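Local coordinates for protein alanine dehydrogenase (Archaeoglobus fulgidus, PDB 1OMO) that catalyses the reversible NAD-dependent oxidative deamination of alanine to pyruvate and works as a homodimer, at residues T104-R108 with Q296-V300. Sequence-based numbering, arbitrary orientation.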
loop_
_atom_site.group_PDB
_atom_site.type_symbol
_atom_site.label_atom_id
_atom_site.label_comp_id
_atom_site.label_asym_id
_atom_site.label_seq_id
_atom_site.Cartn_x
_atom_site.Cartn_y
_atom_site.Cartn_z
ATOM N N THR A 104 10.470 -13.022 -7.272
ATOM C CA THR A 104 10.174 -13.670 -6.011
ATOM C C THR A 104 8.708 -13.909 -5.810
ATOM O O THR A 104 8.331 -14.677 -4.942
ATOM C CB THR A 104 10.750 -12.905 -4.761
ATOM O OG1 THR A 104 10.330 -11.530 -4.767
ATOM C CG2 THR A 104 12.295 -13.006 -4.732
ATOM N N THR A 105 7.864 -13.237 -6.584
ATOM C CA THR A 105 6.421 -13.472 -6.454
ATOM C C THR A 105 6.154 -14.883 -7.030
ATOM O O THR A 105 5.411 -15.680 -6.444
ATOM C CB THR A 105 5.600 -12.394 -7.226
ATOM O OG1 THR A 105 5.727 -11.136 -6.553
ATOM C CG2 THR A 105 4.136 -12.784 -7.341
ATOM N N SER A 106 6.797 -15.205 -8.154
ATOM C CA SER A 106 6.623 -16.532 -8.781
ATOM C C SER A 106 7.253 -17.600 -7.883
ATOM O O SER A 106 6.655 -18.655 -7.622
ATOM C CB SER A 106 7.294 -16.585 -10.167
ATOM O OG SER A 106 6.470 -15.979 -11.141
ATOM N N LEU A 107 8.449 -17.286 -7.388
ATOM C CA LEU A 107 9.215 -18.176 -6.525
ATOM C C LEU A 107 8.431 -18.564 -5.283
ATOM O O LEU A 107 8.271 -19.754 -5.005
ATOM C CB LEU A 107 10.520 -17.506 -6.103
ATOM C CG LEU A 107 11.819 -18.315 -5.957
ATOM C CD1 LEU A 107 12.456 -17.988 -4.624
ATOM C CD2 LEU A 107 11.600 -19.778 -6.094
ATOM N N ARG A 108 7.924 -17.578 -4.533
ATOM C CA ARG A 108 7.229 -17.908 -3.310
ATOM C C ARG A 108 5.848 -18.535 -3.541
ATOM O O ARG A 108 5.268 -19.104 -2.628
ATOM C CB ARG A 108 7.148 -16.696 -2.375
ATOM C CG ARG A 108 6.430 -15.446 -2.893
ATOM C CD ARG A 108 4.914 -15.599 -3.096
ATOM N NE ARG A 108 4.224 -14.302 -3.033
ATOM C CZ ARG A 108 3.010 -14.060 -3.536
ATOM N NH1 ARG A 108 2.351 -15.019 -4.168
ATOM N NH2 ARG A 108 2.423 -12.879 -3.349
ATOM N N GLN A 296 4.237 -13.753 2.653
ATOM C CA GLN A 296 5.176 -14.553 1.842
ATOM C C GLN A 296 6.192 -13.636 1.132
ATOM O O GLN A 296 7.385 -13.961 1.037
ATOM C CB GLN A 296 4.438 -15.434 0.787
ATOM C CG GLN A 296 3.445 -16.446 1.397
ATOM C CD GLN A 296 2.489 -17.153 0.380
ATOM O OE1 GLN A 296 1.812 -16.512 -0.411
ATOM N NE2 GLN A 296 2.425 -18.475 0.453
ATOM N N ASP A 297 5.729 -12.488 0.651
ATOM C CA ASP A 297 6.620 -11.554 -0.043
ATOM C C ASP A 297 7.627 -10.929 0.953
ATOM O O ASP A 297 8.797 -10.805 0.654
ATOM C CB ASP A 297 5.789 -10.474 -0.751
ATOM C CG ASP A 297 4.854 -11.051 -1.778
ATOM O OD1 ASP A 297 5.337 -11.846 -2.598
ATOM O OD2 ASP A 297 3.636 -10.719 -1.782
ATOM N N VAL A 298 7.178 -10.549 2.148
ATOM C CA VAL A 298 8.128 -9.984 3.121
ATOM C C VAL A 298 9.143 -11.031 3.619
ATOM O O VAL A 298 10.367 -10.772 3.624
ATOM C CB VAL A 298 7.408 -9.342 4.324
ATOM C CG1 VAL A 298 8.447 -8.806 5.324
ATOM C CG2 VAL A 298 6.527 -8.178 3.834
ATOM N N ALA A 299 8.648 -12.212 4.001
ATOM C CA ALA A 299 9.514 -13.305 4.471
ATOM C C ALA A 299 10.611 -13.535 3.439
ATOM O O ALA A 299 11.810 -13.522 3.736
ATOM C CB ALA A 299 8.702 -14.593 4.652
ATOM N N VAL A 300 10.190 -13.723 2.207
ATOM C CA VAL A 300 11.132 -13.953 1.157
ATOM C C VAL A 300 12.034 -12.742 0.875
ATOM O O VAL A 300 13.197 -12.914 0.539
ATOM C CB VAL A 300 10.395 -14.397 -0.113
ATOM C CG1 VAL A 300 11.083 -13.832 -1.321
ATOM C CG2 VAL A 300 10.370 -15.932 -0.190
HETATM O O HOH W 1 7.840 -11.179 -3.731
#
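A buried helix-helix crossing at the active site, held by a salt bridge between Arg108 and Asp297, joins helix 102-120 to helix 294-311. The short segments approach to 9.8 Å between axes, with 104° between their N-to-C directions. Arg108 grips the carboxylate side-on with two nitrogens: NE gives a bond of 2.7 Å to Asp297 OD1, and NH2 a nearly straight one of 2.9 Å to Asp297 OD2. The second reaches OD2 on its syn side and lies in the guanidinium plane, whereas NE meets OD1 from above the carboxylate plane, the two flat groups being turned 31° apart. With CG between its backbone N and carbonyl carbon (chi1 60°) and the chain bent at chi2, the arginine folds across toward the other helix and lays CD against Gln296 CB at 3.9 Å. Gln296 OE1, bonded to Leu293 N, stands over one face of the guanidinium near its rim; Thr105 CG2 covers the centre of the opposite face. A water donates to Asp297 OD1 and also hydrogen-bonds Thr104 OG1, the water oxygen lying 2.7 Å from Thr104 OG1, adding a bridge between the helices. Beside this polar cluster, Val300 inserts its two methyls, CG1 against Thr104 CB at 3.6 Å and CG2 against Arg108 CB. The pair lies between the cofactor and the probable catalytic lysine: Arg108 NH1 hydrogen-bonds NAD O7N, while Asp297 OD2 forms a salt bridge with Lys65, the inferred proton donor/acceptor. Thr105 OG1, itself hydrogen-bonded to Ala101 O, is a further partner of Lys65 NZ. Strand 50-58 borders the site through Met54, which touches both Arg108 and Asp297; helix 17-32 packs on Leu107 and Gln296, and helix 135-147 touches Ser106 and Leu107.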